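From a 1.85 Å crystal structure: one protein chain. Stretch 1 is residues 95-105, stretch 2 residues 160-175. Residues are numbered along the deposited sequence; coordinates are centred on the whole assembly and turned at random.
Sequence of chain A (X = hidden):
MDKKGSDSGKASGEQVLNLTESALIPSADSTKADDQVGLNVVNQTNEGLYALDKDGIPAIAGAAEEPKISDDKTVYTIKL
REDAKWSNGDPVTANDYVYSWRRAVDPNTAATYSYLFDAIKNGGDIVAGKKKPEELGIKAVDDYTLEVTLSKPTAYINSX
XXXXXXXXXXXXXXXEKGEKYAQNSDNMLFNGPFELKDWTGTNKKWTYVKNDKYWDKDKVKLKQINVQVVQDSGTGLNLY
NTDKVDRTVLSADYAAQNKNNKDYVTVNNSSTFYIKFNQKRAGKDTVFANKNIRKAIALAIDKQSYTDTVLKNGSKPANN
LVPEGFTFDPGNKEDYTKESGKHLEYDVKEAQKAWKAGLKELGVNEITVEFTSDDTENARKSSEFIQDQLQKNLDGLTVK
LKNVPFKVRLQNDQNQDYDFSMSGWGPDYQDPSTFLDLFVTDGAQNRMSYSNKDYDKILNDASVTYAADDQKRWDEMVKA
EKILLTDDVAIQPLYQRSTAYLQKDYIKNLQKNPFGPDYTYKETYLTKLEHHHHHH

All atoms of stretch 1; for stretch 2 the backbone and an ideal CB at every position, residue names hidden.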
# COMPACT_ATOMS: atom_id res chain seq x y z
N ASN A 95 -5.20 -12.84 23.98
CA ASN A 95 -3.85 -13.39 23.79
C ASN A 95 -3.39 -13.38 22.34
O ASN A 95 -2.20 -13.26 22.06
CB ASN A 95 -3.76 -14.79 24.38
CG ASN A 95 -4.06 -14.80 25.86
OD1 ASN A 95 -3.58 -13.96 26.60
ND2 ASN A 95 -4.92 -15.72 26.29
N ASP A 96 -4.34 -13.49 21.41
CA ASP A 96 -4.03 -13.48 19.99
C ASP A 96 -3.56 -12.10 19.53
O ASP A 96 -2.74 -12.00 18.62
CB ASP A 96 -5.25 -13.86 19.16
CG ASP A 96 -5.79 -15.23 19.48
OD1 ASP A 96 -5.08 -16.10 20.00
OD2 ASP A 96 -6.98 -15.45 19.17
N TYR A 97 -4.11 -11.06 20.14
CA TYR A 97 -3.68 -9.70 19.83
C TYR A 97 -2.34 -9.40 20.46
O TYR A 97 -1.46 -8.81 19.81
CB TYR A 97 -4.69 -8.66 20.29
CG TYR A 97 -5.98 -8.69 19.54
CD1 TYR A 97 -7.01 -9.53 19.94
CD2 TYR A 97 -6.20 -7.86 18.45
CE1 TYR A 97 -8.22 -9.56 19.24
CE2 TYR A 97 -7.40 -7.88 17.76
CZ TYR A 97 -8.41 -8.72 18.18
OH TYR A 97 -9.61 -8.77 17.55
N VAL A 98 -2.17 -9.80 21.71
CA VAL A 98 -0.89 -9.61 22.38
C VAL A 98 0.21 -10.31 21.58
O VAL A 98 1.25 -9.71 21.28
CB VAL A 98 -0.92 -10.12 23.83
CG1 VAL A 98 0.47 -10.09 24.47
CG2 VAL A 98 -1.87 -9.28 24.66
N TYR A 99 -0.03 -11.57 21.24
CA TYR A 99 0.93 -12.32 20.44
C TYR A 99 1.28 -11.60 19.14
O TYR A 99 2.45 -11.43 18.84
CB TYR A 99 0.43 -13.73 20.16
CG TYR A 99 1.25 -14.43 19.12
CD1 TYR A 99 2.57 -14.85 19.40
CD2 TYR A 99 0.76 -14.63 17.85
CE1 TYR A 99 3.34 -15.47 18.43
CE2 TYR A 99 1.52 -15.25 16.87
CZ TYR A 99 2.81 -15.66 17.17
OH TYR A 99 3.54 -16.26 16.17
N SER A 100 0.28 -11.19 18.36
CA SER A 100 0.57 -10.64 17.03
C SER A 100 1.20 -9.24 17.05
O SER A 100 2.03 -8.93 16.21
CB SER A 100 -0.66 -10.63 16.13
OG SER A 100 -1.58 -9.67 16.56
N TRP A 101 0.82 -8.40 17.99
CA TRP A 101 1.47 -7.09 18.09
C TRP A 101 2.93 -7.26 18.55
O TRP A 101 3.83 -6.61 18.01
CB TRP A 101 0.71 -6.18 19.01
CG TRP A 101 -0.65 -5.77 18.55
CD1 TRP A 101 -1.47 -6.41 17.66
CD2 TRP A 101 -1.36 -4.64 19.01
NE1 TRP A 101 -2.67 -5.74 17.55
CE2 TRP A 101 -2.62 -4.64 18.37
CE3 TRP A 101 -1.05 -3.60 19.89
CZ2 TRP A 101 -3.58 -3.64 18.60
CZ3 TRP A 101 -2.01 -2.61 20.12
CH2 TRP A 101 -3.25 -2.65 19.48
N ARG A 102 3.18 -8.18 19.49
CA ARG A 102 4.56 -8.46 19.86
C ARG A 102 5.34 -9.03 18.65
O ARG A 102 6.49 -8.66 18.43
CB ARG A 102 4.65 -9.41 21.05
CG ARG A 102 4.14 -8.85 22.37
CD ARG A 102 4.22 -9.91 23.45
NE ARG A 102 3.74 -9.44 24.74
CZ ARG A 102 3.64 -10.17 25.85
NH1 ARG A 102 4.05 -11.43 25.88
NH2 ARG A 102 3.16 -9.63 26.94
N ARG A 103 4.69 -9.89 17.85
CA ARG A 103 5.30 -10.42 16.63
C ARG A 103 5.71 -9.31 15.67
O ARG A 103 6.79 -9.37 15.09
CB ARG A 103 4.36 -11.40 15.90
CG ARG A 103 4.94 -12.08 14.67
CD ARG A 103 4.09 -13.28 14.27
NE ARG A 103 4.65 -14.02 13.13
CZ ARG A 103 4.23 -13.91 11.86
NH1 ARG A 103 3.23 -13.10 11.52
NH2 ARG A 103 4.82 -14.64 10.92
N ALA A 104 4.83 -8.32 15.49
CA ALA A 104 5.08 -7.20 14.59
C ALA A 104 6.28 -6.35 14.98
O ALA A 104 6.99 -5.88 14.09
CB ALA A 104 3.85 -6.31 14.45
N VAL A 105 6.50 -6.13 16.28
CA VAL A 105 7.63 -5.30 16.72
C VAL A 105 8.92 -6.09 16.96
O VAL A 105 10.01 -5.53 17.02
CB VAL A 105 7.30 -4.45 17.98
CG1 VAL A 105 6.25 -3.40 17.65
CG2 VAL A 105 6.83 -5.30 19.16
N UNK A 160 -5.43 2.48 12.49
CA UNK A 160 -4.40 1.45 12.74
C UNK A 160 -5.05 0.14 13.18
O UNK A 160 -4.69 -0.93 12.67
CB UNK A 160 -3.41 1.92 13.80
N UNK A 161 -6.01 0.22 14.09
CA UNK A 161 -6.72 -0.99 14.56
C UNK A 161 -7.44 -1.72 13.40
O UNK A 161 -7.67 -2.92 13.46
CB UNK A 161 -7.73 -0.61 15.64
N UNK A 162 -7.79 -0.99 12.35
CA UNK A 162 -8.38 -1.56 11.15
C UNK A 162 -7.34 -2.01 10.09
O UNK A 162 -7.73 -2.44 9.00
CB UNK A 162 -9.33 -0.53 10.53
N UNK A 163 -6.06 -1.92 10.41
CA UNK A 163 -5.01 -2.22 9.43
C UNK A 163 -4.42 -3.61 9.71
O UNK A 163 -4.21 -3.97 10.87
CB UNK A 163 -3.91 -1.15 9.47
N UNK A 164 -4.16 -4.41 8.66
CA UNK A 164 -3.80 -5.82 8.90
C UNK A 164 -2.66 -6.15 9.88
O UNK A 164 -2.73 -7.16 10.56
CB UNK A 164 -3.43 -6.44 7.55
N UNK A 165 -1.66 -5.28 10.00
CA UNK A 165 -0.54 -5.51 10.91
C UNK A 165 -0.98 -5.60 12.38
O UNK A 165 -0.31 -6.23 13.20
CB UNK A 165 0.49 -4.39 10.75
N UNK A 166 -2.12 -4.98 12.70
CA UNK A 166 -2.72 -4.98 14.03
C UNK A 166 -3.81 -6.06 14.21
O UNK A 166 -4.43 -6.12 15.26
CB UNK A 166 -3.31 -3.60 14.31
N UNK A 167 -4.02 -6.92 13.22
CA UNK A 167 -4.95 -8.05 13.36
C UNK A 167 -4.37 -9.07 14.33
O UNK A 167 -3.15 -9.19 14.42
CB UNK A 167 -5.23 -8.70 12.00
N UNK A 168 -5.23 -9.86 15.01
CA UNK A 168 -4.77 -10.96 15.84
C UNK A 168 -4.25 -12.15 15.03
O UNK A 168 -4.55 -12.27 13.84
CB UNK A 168 -5.91 -11.42 16.75
N UNK A 169 -3.41 -12.96 15.68
CA UNK A 169 -2.92 -14.22 15.13
C UNK A 169 -3.01 -15.30 16.20
O UNK A 169 -2.86 -15.02 17.39
CB UNK A 169 -1.48 -14.08 14.62
N UNK A 170 -3.28 -16.52 15.74
CA UNK A 170 -3.34 -17.69 16.59
C UNK A 170 -1.94 -18.24 16.82
O UNK A 170 -1.39 -18.92 15.97
CB UNK A 170 -4.25 -18.76 15.97
N UNK A 171 -1.36 -17.98 18.00
CA UNK A 171 0.04 -18.33 18.28
C UNK A 171 0.33 -19.81 18.06
O UNK A 171 1.35 -20.18 17.49
CB UNK A 171 0.40 -17.95 19.72
N UNK A 172 -0.58 -20.65 18.53
CA UNK A 172 -0.41 -22.09 18.40
C UNK A 172 -0.28 -22.52 16.93
O UNK A 172 0.59 -23.29 16.56
CB UNK A 172 -1.59 -22.81 19.06
N UNK A 173 -1.16 -22.00 16.11
CA UNK A 173 -1.15 -22.32 14.69
C UNK A 173 0.09 -21.77 13.97
O UNK A 173 0.73 -22.50 13.19
CB UNK A 173 -2.42 -21.77 14.03
N UNK A 174 0.42 -20.50 14.21
CA UNK A 174 1.58 -19.86 13.59
C UNK A 174 2.85 -20.62 13.96
O UNK A 174 3.68 -20.89 13.09
CB UNK A 174 1.69 -18.40 14.02
N UNK A 175 2.98 -20.95 15.25
CA UNK A 175 4.14 -21.69 15.74
C UNK A 175 4.27 -23.08 15.08
O UNK A 175 5.34 -23.43 14.60
CB UNK A 175 4.05 -21.84 17.26

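Stretch 1 is one helical run, 95-105. At position 160 the ideal CB has nothing of stretch 1 within 5.5 Å, so the helix sets no demand; it is L160. Position 161 is equally empty at CB, which points sideways, yet a long side chain could reach the six-membered ring of W101. A large apolar or aromatic group would suit. It is F161, chi1 m, whose CE1 lies 3.6 Å from W101 CH2, at the edge of the indole.

Positions 162, 163 and 164 are out of reach, and stretch 1 cannot discriminate among residues there. They are A162, F163 and P164.

At 165 the CB points sideways, 5.4 Å from A104 CB. A short or branched side chain offering a methyl would fill that gap. The residue is T165, with CG2 4.0 Å from A104 CB; its backbone O and S100 O both lie 2.8 Å from the O of water 3.

Position 166 has its CB 3.9 Å from W101 NE1, beside the indole face. Its carbonyl is already engaged: W101 NE1 donates to O of 166 at 2.9 Å, whatever the side chain. A flat or bulky apolar group is favoured, and F166 supplies it, turning its ring edge toward the W101 face with planes at 81° and CD2 3.7 Å from W101 CZ2.

At 167 the CB points away, so the side chain is unconstrained by stretch 1, while the backbone O accepts from S100 OG at 2.7 Å. The residue is F167.

Position 168 is tight: its ideal CB is 3.5 Å from D96 CB and stands over the face of the Y97 ring. With phi -72° and psi 157°, a compact apolar residue, proline included, fits. P168 lays its CB 3.6 Å from the Y97 ring centroid, only 2° off the normal, a CH-pi contact.

At 169 the backbone N donates to D96 O (3.2 Å, 171°), which rules out proline if this bond is to form. The CB lies 3.9 Å from both S100 CB and Y99 CE2, so a branched aliphatic would suit. L169 places CD1 3.8 Å from S100 CB and 3.5 Å from R103 NH1.

The CB of 170 points away, just before a helix, where Asn, Asp, Ser or Thr could cap. N170 does so: its OD1 accepts from the backbone N of 173 at 2.9 Å.

At 171, CB is 3.7 Å from Y99 CG. Any side chain with a methylene could cover that ring, and a polar end could continue past it. E171 does both: its CB sits 3.6 Å from the Y99 centroid, and OE1 accepts from the O of water 1 at 2.7 Å.

Positions 172 and 173 make no contact; they are K172 and F173. At 174 the CB points toward Y99 OH, 3.6 Å away, so a small aliphatic fits: V174, with CG1 over one face of the R103 guanidinium. Position 175, turned sideways, is T175, whose OG1 donates to E171 O (2.8 Å).

Stretch 2, residues 160-175: LFAFPTFFPLNEKFVT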
# COMPACT_ATOMS: atom_id res chain seq x y z
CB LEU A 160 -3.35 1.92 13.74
CG LEU A 160 -2.57 3.19 13.34
CD1 LEU A 160 -1.59 3.63 14.42
CD2 LEU A 160 -1.82 2.99 12.03
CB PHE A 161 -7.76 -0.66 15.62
CG PHE A 161 -7.21 -0.15 16.92
CD1 PHE A 161 -5.88 -0.36 17.33
CD2 PHE A 161 -8.07 0.53 17.79
CE1 PHE A 161 -5.43 0.11 18.55
CE2 PHE A 161 -7.61 0.99 19.02
CZ PHE A 161 -6.30 0.78 19.40
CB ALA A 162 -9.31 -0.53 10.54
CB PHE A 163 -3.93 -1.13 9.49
CG PHE A 163 -2.99 -1.18 8.33
CD1 PHE A 163 -3.39 -0.68 7.09
CD2 PHE A 163 -1.73 -1.75 8.46
CE1 PHE A 163 -2.53 -0.76 6.00
CE2 PHE A 163 -0.87 -1.81 7.37
CZ PHE A 163 -1.28 -1.32 6.14
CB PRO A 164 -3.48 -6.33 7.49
CG PRO A 164 -4.48 -5.61 6.68
CD PRO A 164 -4.43 -4.20 7.22
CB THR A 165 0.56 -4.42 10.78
OG1 THR A 165 0.58 -3.92 9.44
CG2 THR A 165 1.95 -4.99 11.15
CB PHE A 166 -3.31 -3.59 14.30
CG PHE A 166 -2.29 -2.51 14.42
CD1 PHE A 166 -1.67 -1.99 13.29
CD2 PHE A 166 -1.91 -2.03 15.67
CE1 PHE A 166 -0.70 -0.98 13.42
CE2 PHE A 166 -0.95 -1.01 15.78
CZ PHE A 166 -0.35 -0.51 14.67
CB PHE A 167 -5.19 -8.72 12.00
CG PHE A 167 -6.01 -7.90 11.03
CD1 PHE A 167 -6.45 -6.60 11.30
CD2 PHE A 167 -6.32 -8.46 9.79
CE1 PHE A 167 -7.19 -5.89 10.38
CE2 PHE A 167 -7.07 -7.75 8.87
CZ PHE A 167 -7.51 -6.47 9.16
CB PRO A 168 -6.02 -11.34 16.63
CG PRO A 168 -7.14 -11.03 15.69
CD PRO A 168 -6.70 -9.84 14.88
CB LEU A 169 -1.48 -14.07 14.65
CG LEU A 169 -1.31 -13.21 13.40
CD1 LEU A 169 0.17 -12.90 13.19
CD2 LEU A 169 -1.91 -13.89 12.18
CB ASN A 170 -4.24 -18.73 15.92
CG ASN A 170 -4.46 -19.95 16.79
OD1 ASN A 170 -3.54 -20.70 17.12
ND2 ASN A 170 -5.72 -20.16 17.15
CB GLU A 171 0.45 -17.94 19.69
CG GLU A 171 1.88 -18.34 20.06
CD GLU A 171 2.35 -17.74 21.36
OE1 GLU A 171 1.57 -17.07 22.05
OE2 GLU A 171 3.51 -17.98 21.71
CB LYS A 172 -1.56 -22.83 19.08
CG LYS A 172 -1.31 -24.31 19.30
CD LYS A 172 -2.25 -24.91 20.34
CE LYS A 172 -3.71 -24.91 19.87
NZ LYS A 172 -4.46 -26.12 20.33
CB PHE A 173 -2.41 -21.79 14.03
CG PHE A 173 -2.52 -22.15 12.58
CD1 PHE A 173 -3.11 -23.33 12.19
CD2 PHE A 173 -2.05 -21.28 11.61
CE1 PHE A 173 -3.23 -23.66 10.84
CE2 PHE A 173 -2.16 -21.59 10.25
CZ PHE A 173 -2.76 -22.79 9.86
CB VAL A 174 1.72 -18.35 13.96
CG1 VAL A 174 3.00 -17.76 13.40
CG2 VAL A 174 0.55 -17.55 13.39
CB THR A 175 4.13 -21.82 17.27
OG1 THR A 175 4.06 -20.52 17.86
CG2 THR A 175 5.38 -22.54 17.77
O HOH W 1 -0.99 -16.34 22.57
O HOH W 2 -2.51 -16.96 20.36
O HOH W 3 1.08 -8.63 13.59
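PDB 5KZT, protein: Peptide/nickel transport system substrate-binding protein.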